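Long-range contacts in protein BCAM1869 (Burkholderia cenocepacia, PDB 4O2H), which is an RsaM homologue that forms a dimer and probably acts as a transcriptional regulator in quorum sensing: residues Leu33-Gly39 and Gly59-Arg65; Tyr73-Trp78 and Asp95-Val100. All coordinates share one frame. Residues are numbered along the deposited sequence.

Contact 1 of 2, residues Leu33-Gly39 and Gly59-Arg65; sequences LDHVASG and GYTEWHR
A classic beta bulge interrupts the antiparallel pairing of Leu33-Gly39 with Gly59-Arg65, whose strand axes approach to 4.5 Å at 147°. Asp34 pairs with His64 (N to O 2.9 Å both ways). Val36 N and Ala37 N both donate to Glu62 O (2.8 and 3.1 Å); Val36, at phi/psi -116/-52, supplies the extra residue. Glu62 N returns 2.7 Å to Ala37 O, and Gly39 pairs with Tyr60 (N to O 3.1 Å each way). Strand 34-40 is outermost, within the chain, in a four-stranded antiparallel sheet, with 55-65 its inner neighbour; Val36 packs on Ala37 of the second subunit, and Ala37 on its Val36. His35, Ser38, Thr61 and Trp63 share the face against helix 128-138. His35 (chi1 t) turns its ring edge to the indole face of Trp63 (chi1 m), planes at 87°. Hydroxyls, able to donate and accept, suit this face: Ser38 OG and Thr61 OG1 hydrogen-bond at 2.8 Å, with His35 NE2 2.7 Å from Ser38 OG and Trp63 NE1 2.9 Å from Thr61 OG1. Val36 CG2 makes a CH-pi contact over the His64 ring (3.4 Å to its centroid). Tyr60 (chi1 p) covers Gly39, where a CB would strike Tyr60 CE2.

Contact 2 of 2, residues Tyr73-Trp78 and Asp95-Val100; sequences YVTVGW and DVRSNV
Gly77 and Arg97 form an antiparallel hydrogen-bonded pair, Gly77 N to Arg97 O at 2.7 Å and Arg97 N to Gly77 O at 2.8 Å. Beyond Ser98 the second strand breaks at Asn99 (phi/psi -107/22), whose side-chain amide, chi1 p, mimics a peptide group: OD1 accepts from Thr75 N (2.8 Å) and ND2 donates to Tyr73 O (2.9 Å). Asn99 N also reaches Thr75 O at 3.3 Å. Ser98 OG accepts from Val100 N (3.2 Å), an ST turn. Arg97 NH2 forms a salt bridge with Glu62 OE2 of strand 55-65; a water 2.8 Å from Thr75 OG1 accepts a weak bond from Arg97 NH1 (3.2 Å). A CB on Gly77 would strike Arg97 NH1. Beta-branched valines fill the face opposite Arg97, with Val76 CG1 3.5 Å from Val96 CG1; further along, Val74 CG1 lies 3.7 Å from Val100 CG2. Strands 74-83 and 89-98, which form a hairpin, meet here; Val76, Val96 and Ser98 rest on Leu119 of helix 112-125, and Trp78 packs on Leu123.

In the fold
Contacts 1 and 2 are successive antiparallel pairings of a single sheet, in strand order 34-40, 55-65, 74-83, 89-98, with their centres about 10 Å apart. Strands 55-65 and 74-83 join them through backbone hydrogen bonds such as Trp63 with Val76. Side chains add two polar ties: Glu62 OE2 of contact 1 forms a salt bridge with Arg97 NH2 of contact 2 at 2.4 Å, spanning the intervening strand, and His64 ND1 lies 2.7 Å from Tyr73 OH, a probable hydrogen bond. The rings of Trp63 and Trp78 also meet. Both contacts touch the second subunit: Glu62 of contact 1 and Arg97 of contact 2 pack on its Tyr60, and Tyr73 stacks on its His139.

Contact 1 of 2, residues Leu33-Gly39 and Gly59-Arg65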
loop_
_atom_site.group_PDB
_atom_site.type_symbol
_atom_site.label_atom_id
_atom_site.label_comp_id
_atom_site.label_asym_id
_atom_site.label_seq_id
_atom_site.Cartn_x
_atom_site.Cartn_y
_atom_site.Cartn_z
ATOM N N LEU A 33 14.574 -7.641 -0.886
ATOM C CA LEU A 33 13.431 -6.823 -0.472
ATOM C C LEU A 33 13.205 -6.905 1.028
ATOM O O LEU A 33 13.402 -7.958 1.631
ATOM C CB LEU A 33 12.143 -7.219 -1.188
ATOM C CG LEU A 33 12.073 -6.939 -2.644
ATOM C CD1 LEU A 33 10.997 -7.748 -3.268
ATOM C CD2 LEU A 33 11.901 -5.450 -2.931
ATOM N N ASP A 34 12.805 -5.766 1.614
ATOM C CA ASP A 34 12.499 -5.606 3.023
ATOM C C ASP A 34 11.059 -5.216 3.173
ATOM O O ASP A 34 10.542 -4.488 2.327
ATOM C CB ASP A 34 13.390 -4.521 3.647
ATOM C CG ASP A 34 14.873 -4.781 3.503
ATOM O OD1 ASP A 34 15.302 -5.934 3.756
ATOM O OD2 ASP A 34 15.612 -3.822 3.153
ATOM N N HIS A 35 10.405 -5.719 4.221
ATOM C CA HIS A 35 9.019 -5.393 4.548
ATOM C C HIS A 35 8.966 -3.949 5.035
ATOM O O HIS A 35 9.784 -3.553 5.849
ATOM C CB HIS A 35 8.448 -6.356 5.620
ATOM C CG HIS A 35 7.140 -5.897 6.205
ATOM N ND1 HIS A 35 7.098 -5.007 7.268
ATOM C CD2 HIS A 35 5.874 -6.152 5.805
ATOM C CE1 HIS A 35 5.818 -4.788 7.502
ATOM N NE2 HIS A 35 5.044 -5.469 6.662
ATOM N N VAL A 36 7.962 -3.195 4.585
ATOM C CA VAL A 36 7.764 -1.785 4.948
ATOM C C VAL A 36 6.458 -1.680 5.724
ATOM O O VAL A 36 6.445 -1.111 6.806
ATOM C CB VAL A 36 7.774 -0.878 3.683
ATOM C CG1 VAL A 36 7.588 0.595 4.026
ATOM C CG2 VAL A 36 9.053 -1.073 2.855
ATOM N N ALA A 37 5.350 -2.211 5.175
ATOM C CA ALA A 37 4.053 -2.091 5.840
ATOM C C ALA A 37 3.089 -3.132 5.355
ATOM O O ALA A 37 3.163 -3.597 4.238
ATOM C CB ALA A 37 3.458 -0.683 5.640
ATOM N N SER A 38 2.199 -3.522 6.242
ATOM C CA SER A 38 1.144 -4.497 6.026
ATOM C C SER A 38 -0.057 -4.041 6.836
ATOM O O SER A 38 0.105 -3.400 7.866
ATOM C CB SER A 38 1.603 -5.890 6.446
ATOM O OG SER A 38 2.680 -6.391 5.668
ATOM N N GLY A 39 -1.243 -4.329 6.347
ATOM C CA GLY A 39 -2.472 -3.997 7.043
ATOM C C GLY A 39 -3.622 -4.824 6.542
ATOM O O GLY A 39 -3.520 -5.495 5.514
ATOM N N GLY A 59 -5.538 -8.446 3.150
ATOM C CA GLY A 59 -4.958 -7.122 3.267
ATOM C C GLY A 59 -3.923 -6.833 2.224
ATOM O O GLY A 59 -3.762 -7.578 1.251
ATOM N N TYR A 60 -3.188 -5.763 2.486
ATOM C CA TYR A 60 -2.126 -5.221 1.676
ATOM C C TYR A 60 -0.783 -5.422 2.390
ATOM O O TYR A 60 -0.719 -5.647 3.605
ATOM C CB TYR A 60 -2.393 -3.715 1.394
ATOM C CG TYR A 60 -2.012 -2.802 2.546
ATOM C CD1 TYR A 60 -0.706 -2.331 2.688
ATOM C CD2 TYR A 60 -2.948 -2.436 3.517
ATOM C CE1 TYR A 60 -0.335 -1.538 3.774
ATOM C CE2 TYR A 60 -2.595 -1.605 4.587
ATOM C CZ TYR A 60 -1.276 -1.193 4.729
ATOM O OH TYR A 60 -0.886 -0.412 5.790
ATOM N N THR A 61 0.278 -5.341 1.610
ATOM C CA THR A 61 1.655 -5.354 2.074
ATOM C C THR A 61 2.480 -4.585 1.045
ATOM O O THR A 61 2.151 -4.594 -0.134
ATOM C CB THR A 61 2.163 -6.743 2.401
ATOM O OG1 THR A 61 3.445 -6.602 3.016
ATOM C CG2 THR A 61 2.201 -7.659 1.188
ATOM N N GLU A 62 3.465 -3.835 1.553
ATOM C CA GLU A 62 4.419 -2.980 0.859
ATOM C C GLU A 62 5.844 -3.343 1.276
ATOM O O GLU A 62 6.127 -3.433 2.462
ATOM C CB GLU A 62 4.137 -1.485 1.139
ATOM C CG GLU A 62 2.898 -0.973 0.421
ATOM C CD GLU A 62 2.845 -1.181 -1.088
ATOM O OE1 GLU A 62 3.901 -1.345 -1.751
ATOM O OE2 GLU A 62 1.714 -1.124 -1.613
ATOM N N TRP A 63 6.706 -3.595 0.281
ATOM C CA TRP A 63 8.093 -4.029 0.425
ATOM C C TRP A 63 8.976 -3.136 -0.448
ATOM O O TRP A 63 8.486 -2.508 -1.391
ATOM C CB TRP A 63 8.230 -5.536 0.016
ATOM C CG TRP A 63 7.585 -6.510 0.989
ATOM C CD1 TRP A 63 6.293 -6.500 1.430
ATOM C CD2 TRP A 63 8.256 -7.546 1.728
ATOM N NE1 TRP A 63 6.106 -7.475 2.378
ATOM C CE2 TRP A 63 7.297 -8.142 2.576
ATOM C CE3 TRP A 63 9.567 -8.064 1.714
ATOM C CZ2 TRP A 63 7.596 -9.256 3.384
ATOM C CZ3 TRP A 63 9.878 -9.145 2.547
ATOM C CH2 TRP A 63 8.908 -9.712 3.388
ATOM N N HIS A 64 10.249 -3.004 -0.094
ATOM C CA HIS A 64 11.122 -2.147 -0.893
ATOM C C HIS A 64 12.586 -2.591 -0.787
ATOM O O HIS A 64 12.973 -3.349 0.103
ATOM C CB HIS A 64 10.933 -0.622 -0.559
ATOM C CG HIS A 64 11.527 -0.113 0.738
ATOM N ND1 HIS A 64 11.376 1.229 1.121
ATOM C CD2 HIS A 64 12.235 -0.759 1.706
ATOM C CE1 HIS A 64 11.981 1.343 2.296
ATOM N NE2 HIS A 64 12.523 0.181 2.689
ATOM N N ARG A 65 13.374 -2.144 -1.750
ATOM C CA ARG A 65 14.828 -2.277 -1.783
ATOM C C ARG A 65 15.328 -0.882 -1.848
ATOM O O ARG A 65 15.013 -0.156 -2.816
ATOM C CB ARG A 65 15.370 -3.135 -2.925
ATOM C CG ARG A 65 16.900 -3.171 -2.833
ATOM C CD ARG A 65 17.604 -3.635 -4.078
ATOM N NE ARG A 65 17.312 -2.834 -5.265
ATOM C CZ ARG A 65 17.742 -3.156 -6.476
ATOM N NH1 ARG A 65 18.482 -4.241 -6.658
ATOM N NH2 ARG A 65 17.450 -2.395 -7.512
#

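Contact 2 of 2, residues Tyr73-Trp78 and Asp95-Val100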
loop_
_atom_site.group_PDB
_atom_site.type_symbol
_atom_site.label_atom_id
_atom_site.label_comp_id
_atom_site.label_asym_id
_atom_site.label_seq_id
_atom_site.Cartn_x
_atom_site.Cartn_y
_atom_site.Cartn_z
ATOM N N TYR A 73 16.062 2.255 -6.357
ATOM C CA TYR A 73 15.008 2.050 -5.381
ATOM C C TYR A 73 13.934 1.186 -6.028
ATOM O O TYR A 73 13.505 1.491 -7.133
ATOM C CB TYR A 73 14.446 3.386 -4.885
ATOM C CG TYR A 73 13.371 3.227 -3.826
ATOM C CD1 TYR A 73 13.692 2.798 -2.537
ATOM C CD2 TYR A 73 12.035 3.519 -4.106
ATOM C CE1 TYR A 73 12.716 2.667 -1.555
ATOM C CE2 TYR A 73 11.040 3.350 -3.137
ATOM C CZ TYR A 73 11.391 2.941 -1.860
ATOM O OH TYR A 73 10.433 2.799 -0.900
ATOM N N VAL A 74 13.594 0.070 -5.398
ATOM C CA VAL A 74 12.590 -0.865 -5.907
ATOM C C VAL A 74 11.413 -0.959 -4.902
ATOM O O VAL A 74 11.674 -1.099 -3.715
ATOM C CB VAL A 74 13.234 -2.263 -6.189
ATOM C CG1 VAL A 74 12.177 -3.346 -6.374
ATOM C CG2 VAL A 74 14.138 -2.202 -7.410
ATOM N N THR A 75 10.148 -0.835 -5.384
ATOM C CA THR A 75 8.898 -1.006 -4.592
ATOM C C THR A 75 8.106 -2.182 -5.123
ATOM O O THR A 75 7.992 -2.366 -6.334
ATOM C CB THR A 75 7.985 0.215 -4.672
ATOM O OG1 THR A 75 7.947 0.636 -6.032
ATOM C CG2 THR A 75 8.445 1.329 -3.810
ATOM N N VAL A 76 7.589 -2.986 -4.237
ATOM C CA VAL A 76 6.817 -4.176 -4.550
ATOM C C VAL A 76 5.723 -4.270 -3.504
ATOM O O VAL A 76 6.006 -4.316 -2.292
ATOM C CB VAL A 76 7.698 -5.470 -4.598
ATOM C CG1 VAL A 76 6.871 -6.705 -5.004
ATOM C CG2 VAL A 76 8.926 -5.293 -5.516
ATOM N N GLY A 77 4.491 -4.268 -3.985
ATOM C CA GLY A 77 3.314 -4.369 -3.138
ATOM C C GLY A 77 2.299 -5.311 -3.723
ATOM O O GLY A 77 2.306 -5.579 -4.918
ATOM N N TRP A 78 1.481 -5.883 -2.876
ATOM C CA TRP A 78 0.461 -6.819 -3.319
ATOM C C TRP A 78 -0.601 -6.965 -2.246
ATOM O O TRP A 78 -0.399 -6.581 -1.076
ATOM C CB TRP A 78 1.082 -8.211 -3.669
ATOM C CG TRP A 78 1.695 -8.930 -2.488
ATOM C CD1 TRP A 78 1.127 -9.948 -1.760
ATOM C CD2 TRP A 78 3.050 -8.801 -2.006
ATOM N NE1 TRP A 78 2.021 -10.426 -0.836
ATOM C CE2 TRP A 78 3.213 -9.745 -0.962
ATOM C CE3 TRP A 78 4.126 -7.945 -2.324
ATOM C CZ2 TRP A 78 4.404 -9.847 -0.223
ATOM C CZ3 TRP A 78 5.286 -8.024 -1.573
ATOM C CH2 TRP A 78 5.432 -8.985 -0.553
ATOM N N ASP A 95 -1.193 -11.292 -8.445
ATOM C CA ASP A 95 -0.985 -9.911 -8.868
ATOM C C ASP A 95 0.022 -9.229 -7.967
ATOM O O ASP A 95 -0.101 -9.277 -6.754
ATOM C CB ASP A 95 -2.301 -9.121 -8.875
ATOM C CG ASP A 95 -3.274 -9.547 -9.956
ATOM O OD1 ASP A 95 -2.852 -9.648 -11.126
ATOM O OD2 ASP A 95 -4.480 -9.723 -9.641
ATOM N N VAL A 96 1.023 -8.611 -8.555
ATOM C CA VAL A 96 2.087 -7.942 -7.817
ATOM C C VAL A 96 2.281 -6.597 -8.471
ATOM O O VAL A 96 2.482 -6.541 -9.690
ATOM C CB VAL A 96 3.391 -8.805 -7.803
ATOM C CG1 VAL A 96 4.612 -7.981 -7.418
ATOM C CG2 VAL A 96 3.252 -10.018 -6.888
ATOM N N ARG A 97 2.194 -5.517 -7.674
ATOM C CA ARG A 97 2.421 -4.176 -8.161
ATOM C C ARG A 97 3.836 -3.772 -7.785
ATOM O O ARG A 97 4.233 -3.948 -6.640
ATOM C CB ARG A 97 1.373 -3.195 -7.618
ATOM C CG ARG A 97 1.444 -1.802 -8.267
ATOM C CD ARG A 97 2.213 -0.772 -7.439
ATOM N NE ARG A 97 1.539 -0.574 -6.163
ATOM C CZ ARG A 97 2.080 -0.770 -4.968
ATOM N NH1 ARG A 97 3.383 -1.072 -4.854
ATOM N NH2 ARG A 97 1.352 -0.598 -3.875
ATOM N N SER A 98 4.600 -3.230 -8.758
ATOM C CA SER A 98 5.977 -2.789 -8.546
ATOM C C SER A 98 6.386 -1.735 -9.546
ATOM O O SER A 98 5.607 -1.389 -10.433
ATOM C CB SER A 98 6.947 -3.971 -8.640
ATOM O OG SER A 98 7.044 -4.407 -9.986
ATOM N N ASN A 99 7.640 -1.253 -9.417
ATOM C CA ASN A 99 8.272 -0.308 -10.339
ATOM C C ASN A 99 9.305 -1.063 -11.161
ATOM O O ASN A 99 10.254 -0.470 -11.667
ATOM C CB ASN A 99 8.893 0.886 -9.584
ATOM C CG ASN A 99 10.075 0.554 -8.708
ATOM O OD1 ASN A 99 10.239 -0.562 -8.209
ATOM N ND2 ASN A 99 10.890 1.562 -8.444
ATOM N N VAL A 100 9.139 -2.389 -11.254
ATOM C CA VAL A 100 10.053 -3.270 -11.984
ATOM C C VAL A 100 9.480 -3.737 -13.312
ATOM O O VAL A 100 8.321 -4.115 -13.404
ATOM C CB VAL A 100 10.480 -4.512 -11.142
ATOM C CG1 VAL A 100 11.346 -5.503 -11.954
ATOM C CG2 VAL A 100 11.193 -4.097 -9.851
HETATM O O HOH W 1 5.308 0.438 -6.934
#